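Long-range contacts in similar to sp|P32453 Saccharomyces cerevisiae YNL315c ATP11 (Candida glabrata CBS 138, PDB 2P4F), which probably acts as a mitochondrial chaperone that binds unfolded protein, as yeast Atp11 does for the beta subunit of the F1-ATPase: residues Q117-L122 with K227-M232; P155-P160 with E276-G281. One frame throughout, in Å; residues are numbered along the deposited sequence.

Along the chain, the first of the four segments, residues 117-122, lies on helix 116-126. Later come Pro155 and the start of strand 156-162, which make up residues 155-160. Interaction 1 closes the first loop when strand 229-236 returns to the helix after 104 intervening residues. Interaction 2 opens inside that loop and closes beyond it, where helix 266-280 reaches strand 156-162 after 115 residues. The two loops therefore cross. Both contacts put a helix against the same six-stranded antiparallel sheet. Interaction 1 lies on the strand next to the outermost strand 133-139, while interaction 2 lies on the outermost strand at the other end. Their centres are 30 Å apart, and they do not touch.

Interaction 1 (Q117-L122 with K227-M232)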
# COMPACT_ATOMS: atom_id res chain seq x y z
N GLN A 117 12.44 -17.45 -6.32
CA GLN A 117 13.19 -17.29 -5.06
C GLN A 117 14.43 -16.43 -5.27
O GLN A 117 14.74 -15.59 -4.44
CB GLN A 117 13.59 -18.66 -4.49
CG GLN A 117 14.46 -18.51 -3.25
CD GLN A 117 14.58 -19.74 -2.39
OE1 GLN A 117 13.81 -19.95 -1.45
NE2 GLN A 117 15.60 -20.54 -2.71
N GLU A 118 15.11 -16.68 -6.40
CA GLU A 118 16.31 -15.85 -6.68
C GLU A 118 15.93 -14.39 -6.85
O GLU A 118 16.64 -13.53 -6.33
CB GLU A 118 16.97 -16.38 -7.96
CG GLU A 118 17.65 -17.74 -7.61
CD GLU A 118 18.09 -18.50 -8.84
OE1 GLU A 118 17.58 -18.35 -9.97
OE2 GLU A 118 19.01 -19.34 -8.67
N VAL A 119 14.83 -14.09 -7.55
CA VAL A 119 14.40 -12.69 -7.65
C VAL A 119 14.09 -12.12 -6.27
O VAL A 119 14.48 -10.97 -5.96
CB VAL A 119 13.15 -12.56 -8.53
CG1 VAL A 119 12.60 -11.10 -8.50
CG2 VAL A 119 13.51 -12.98 -9.98
N GLU A 120 13.38 -12.90 -5.44
CA GLU A 120 13.06 -12.45 -4.08
C GLU A 120 14.34 -12.18 -3.29
O GLU A 120 14.42 -11.15 -2.59
CB GLU A 120 12.17 -13.43 -3.34
CG GLU A 120 11.90 -12.97 -1.91
CD GLU A 120 10.81 -13.76 -1.20
OE1 GLU A 120 10.13 -14.61 -1.84
OE2 GLU A 120 10.59 -13.55 0.03
N PHE A 121 15.36 -13.05 -3.42
CA PHE A 121 16.63 -12.79 -2.68
C PHE A 121 17.25 -11.48 -3.11
O PHE A 121 17.72 -10.67 -2.32
CB PHE A 121 17.60 -13.92 -2.99
CG PHE A 121 17.26 -15.23 -2.27
CD1 PHE A 121 16.30 -15.36 -1.28
CD2 PHE A 121 17.96 -16.35 -2.66
CE1 PHE A 121 16.07 -16.59 -0.70
CE2 PHE A 121 17.77 -17.57 -2.04
CZ PHE A 121 16.81 -17.70 -1.04
N LEU A 122 17.25 -11.28 -4.43
CA LEU A 122 17.90 -10.04 -4.93
C LEU A 122 17.16 -8.79 -4.48
O LEU A 122 17.76 -7.78 -4.19
CB LEU A 122 17.97 -10.03 -6.46
CG LEU A 122 18.95 -11.04 -7.07
CD1 LEU A 122 18.77 -10.96 -8.58
CD2 LEU A 122 20.38 -10.69 -6.63
N LYS A 227 5.87 -14.55 -13.66
CA LYS A 227 6.22 -15.25 -12.42
C LYS A 227 5.14 -15.15 -11.35
O LYS A 227 5.35 -15.64 -10.25
CB LYS A 227 7.51 -14.70 -11.81
CG LYS A 227 8.75 -15.06 -12.62
CD LYS A 227 10.01 -14.41 -12.01
CE LYS A 227 11.18 -15.35 -12.26
NZ LYS A 227 11.62 -15.14 -13.69
N ASP A 228 4.00 -14.50 -11.67
CA ASP A 228 2.94 -14.35 -10.68
C ASP A 228 3.40 -13.71 -9.37
O ASP A 228 2.95 -14.04 -8.28
CB ASP A 228 2.29 -15.73 -10.40
CG ASP A 228 0.97 -15.57 -9.69
OD1 ASP A 228 0.21 -14.59 -9.84
OD2 ASP A 228 0.67 -16.50 -8.89
N MET A 229 4.30 -12.74 -9.49
CA MET A 229 4.92 -12.04 -8.39
C MET A 229 4.80 -10.54 -8.49
O MET A 229 4.94 -10.03 -9.60
CB MET A 229 6.46 -12.30 -8.41
CG MET A 229 6.94 -13.68 -8.08
SD MET A 229 8.74 -13.62 -8.39
CE MET A 229 9.28 -13.02 -6.79
N VAL A 230 4.55 -9.89 -7.36
CA VAL A 230 4.58 -8.42 -7.26
C VAL A 230 5.67 -8.04 -6.30
O VAL A 230 5.71 -8.63 -5.18
CB VAL A 230 3.20 -7.87 -6.80
CG1 VAL A 230 3.26 -6.39 -6.52
CG2 VAL A 230 2.18 -8.24 -7.87
N LEU A 231 6.55 -7.14 -6.65
CA LEU A 231 7.66 -6.74 -5.75
C LEU A 231 7.26 -5.40 -5.13
O LEU A 231 6.87 -4.46 -5.87
CB LEU A 231 8.95 -6.60 -6.57
CG LEU A 231 9.47 -7.96 -7.10
CD1 LEU A 231 10.86 -7.66 -7.67
CD2 LEU A 231 9.52 -9.03 -6.07
N MET A 232 7.35 -5.30 -3.79
CA MET A 232 6.97 -4.06 -3.11
C MET A 232 8.13 -3.40 -2.42
O MET A 232 8.92 -4.17 -1.82
CB MET A 232 5.90 -4.40 -2.05
CG MET A 232 5.36 -3.15 -1.37
SD MET A 232 4.41 -3.58 0.13
CE MET A 232 5.77 -3.71 1.29
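Val119 of the helix meets Lys227, Met229 and Leu231 with its two methyl groups. CG1 makes the contacts with Met229 and Leu231. This methyl stands anti to the backbone N (chi1 174°), and Val119 CG1 lies 3.9 Å from Leu231 CD1. The same CG1 is 4.2 Å from Met229 CE. A bend at the last torsion of Met229 (chi3 86°) places CE there, and Met229 CE also comes to 4.3 Å from the backbone N of Glu120. The other methyl, Val119 CG2, lies 4.0 Å from Lys227 CE, so the lysine joins in through its aliphatic part. Leu223 and Leu114 also pack on Val119.

No hydrogen bond joins the two segments. The polar ends turn to other partners. Lys227 NZ makes a weak hydrogen bond to Leu114 O, and Glu120 OE2 forms a salt bridge with Arg124. Next to the contact, Trp123 NE1 of the same helix bonds to Met232 O.

The axis of helix segment 117-122 runs nearly parallel to that of strand 229-232, 10.4 Å away at the closest. With Val119, Met229 and Leu231 all buried, the chemistry implies that residues 117-122 and 227-232 meet by dispersion and burial of apolar surface.

Interaction 2 (P155-P160 with E276-G281); sequences PLFVLP and EDFNKG
Asn279 ND2 is shared by two backbone carbonyls: Leu156 O, 2.8 Å from Asn279 ND2, and Leu275 O, one turn back in its own helix. The bond to Leu156 O is bent at the hydrogen, and this acceptor is tilted out of the amide plane of Asn279. The other end of the amide, Asn279 OD1, accepts from Leu156 N at 3.1 Å. That bond is straighter (N-H...O 159°) and uses an OD1 lone pair in the carbonyl plane. One side chain thus pairs with both backbone polar groups of Leu156.

Strand 156-162 is the outermost strand of the six-stranded antiparallel sheet in this half-barrel domain. Pro155, Phe157 and Leu159 bond to strand 179-190, while Leu156 turns its polar groups to helix 266-280. Two residues after Asn279, Gly281 has positive phi and completes a Schellman motif.

Beside the amide, Phe278 has CG anti to the backbone N (chi1 -180°), and its ring lies against Leu156, Phe157 and Val158. Leu156 CG lies at the edge of its ring, 3.8 Å from Phe278 CE2. Further round, Phe278 CZ is 3.9 Å from Val158 CG2. Phe157 directs its ring edge to the face of Phe278 in an offset edge-to-face pair, with centroids 5.7 Å apart and planes at 86°. Phe278 CB sits in the plane of the Phe157 ring, 3.9 Å from Phe157 CE1. Phe285 makes a second edge-to-face pair with Phe278, and a bound hexaethylene glycol, probably from the crystallisation liquor, lies near the Phe278 side chain.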
# COMPACT_ATOMS: atom_id res chain seq x y z
N PRO A 155 -9.84 4.73 -4.87
CA PRO A 155 -8.43 5.10 -4.72
C PRO A 155 -8.11 5.96 -3.51
O PRO A 155 -6.92 6.22 -3.29
CB PRO A 155 -8.10 5.83 -6.04
CG PRO A 155 -9.42 6.48 -6.40
CD PRO A 155 -10.45 5.43 -6.03
N LEU A 156 -9.09 6.39 -2.72
CA LEU A 156 -8.80 7.25 -1.58
C LEU A 156 -9.40 6.63 -0.34
O LEU A 156 -10.52 6.09 -0.39
CB LEU A 156 -9.40 8.64 -1.84
CG LEU A 156 -9.06 9.69 -0.77
CD1 LEU A 156 -7.56 9.99 -0.76
CD2 LEU A 156 -9.87 10.98 -1.01
N PHE A 157 -8.73 6.70 0.78
CA PHE A 157 -9.35 6.23 2.02
C PHE A 157 -8.75 7.00 3.19
O PHE A 157 -7.85 7.81 2.99
CB PHE A 157 -9.20 4.73 2.19
CG PHE A 157 -10.20 4.06 3.15
CD1 PHE A 157 -11.56 4.40 3.11
CD2 PHE A 157 -9.77 3.13 4.05
CE1 PHE A 157 -12.50 3.79 3.95
CE2 PHE A 157 -10.70 2.49 4.90
CZ PHE A 157 -12.05 2.83 4.82
N VAL A 158 -9.31 6.78 4.38
CA VAL A 158 -8.72 7.34 5.62
C VAL A 158 -8.52 6.20 6.57
O VAL A 158 -9.39 5.30 6.64
CB VAL A 158 -9.68 8.39 6.22
CG1 VAL A 158 -9.18 8.84 7.57
CG2 VAL A 158 -9.78 9.56 5.23
N LEU A 159 -7.39 6.17 7.30
CA LEU A 159 -7.19 5.17 8.31
C LEU A 159 -6.69 5.82 9.57
O LEU A 159 -5.92 6.77 9.50
CB LEU A 159 -6.11 4.13 7.91
CG LEU A 159 -6.49 3.11 6.86
CD1 LEU A 159 -5.23 2.30 6.50
CD2 LEU A 159 -7.61 2.17 7.30
N PRO A 160 -7.05 5.28 10.72
CA PRO A 160 -6.48 5.82 11.93
C PRO A 160 -5.11 5.20 12.22
O PRO A 160 -4.85 4.01 12.01
CB PRO A 160 -7.48 5.33 13.00
CG PRO A 160 -7.96 4.02 12.46
CD PRO A 160 -7.98 4.15 10.96
N GLU A 276 -16.08 1.40 0.06
CA GLU A 276 -16.89 1.85 -1.10
C GLU A 276 -17.73 3.05 -0.74
O GLU A 276 -17.83 4.03 -1.49
CB GLU A 276 -17.77 0.68 -1.60
CG GLU A 276 -16.88 -0.44 -2.21
CD GLU A 276 -17.69 -1.64 -2.63
OE1 GLU A 276 -18.83 -1.85 -2.14
OE2 GLU A 276 -17.17 -2.41 -3.49
N ASP A 277 -18.33 3.04 0.45
CA ASP A 277 -19.14 4.19 0.85
C ASP A 277 -18.34 5.47 0.93
O ASP A 277 -18.82 6.55 0.54
CB ASP A 277 -19.78 3.90 2.22
CG ASP A 277 -20.94 2.94 2.12
OD1 ASP A 277 -21.47 2.67 1.03
OD2 ASP A 277 -21.32 2.42 3.21
N PHE A 278 -17.10 5.38 1.44
CA PHE A 278 -16.25 6.57 1.47
C PHE A 278 -16.05 7.08 0.03
O PHE A 278 -16.21 8.28 -0.24
CB PHE A 278 -14.90 6.21 2.11
CG PHE A 278 -13.98 7.42 2.18
CD1 PHE A 278 -14.06 8.33 3.23
CD2 PHE A 278 -13.02 7.61 1.18
CE1 PHE A 278 -13.21 9.41 3.25
CE2 PHE A 278 -12.17 8.70 1.18
CZ PHE A 278 -12.26 9.58 2.24
N ASN A 279 -15.65 6.18 -0.88
CA ASN A 279 -15.28 6.63 -2.22
C ASN A 279 -16.46 7.11 -3.06
O ASN A 279 -16.28 7.88 -4.00
CB ASN A 279 -14.52 5.50 -2.95
CG ASN A 279 -13.07 5.55 -2.49
OD1 ASN A 279 -12.21 6.25 -3.10
ND2 ASN A 279 -12.76 4.81 -1.43
N LYS A 280 -17.65 6.68 -2.72
CA LYS A 280 -18.82 7.14 -3.48
C LYS A 280 -19.49 8.29 -2.73
O LYS A 280 -20.49 8.84 -3.23
CB LYS A 280 -19.71 5.96 -3.82
CG LYS A 280 -19.25 5.02 -4.95
CD LYS A 280 -19.35 3.56 -4.53
CE LYS A 280 -18.48 2.58 -5.24
NZ LYS A 280 -17.03 2.48 -4.88
N GLY A 281 -18.93 8.72 -1.57
CA GLY A 281 -19.53 9.89 -0.90
C GLY A 281 -20.87 9.58 -0.24
O GLY A 281 -21.70 10.46 -0.05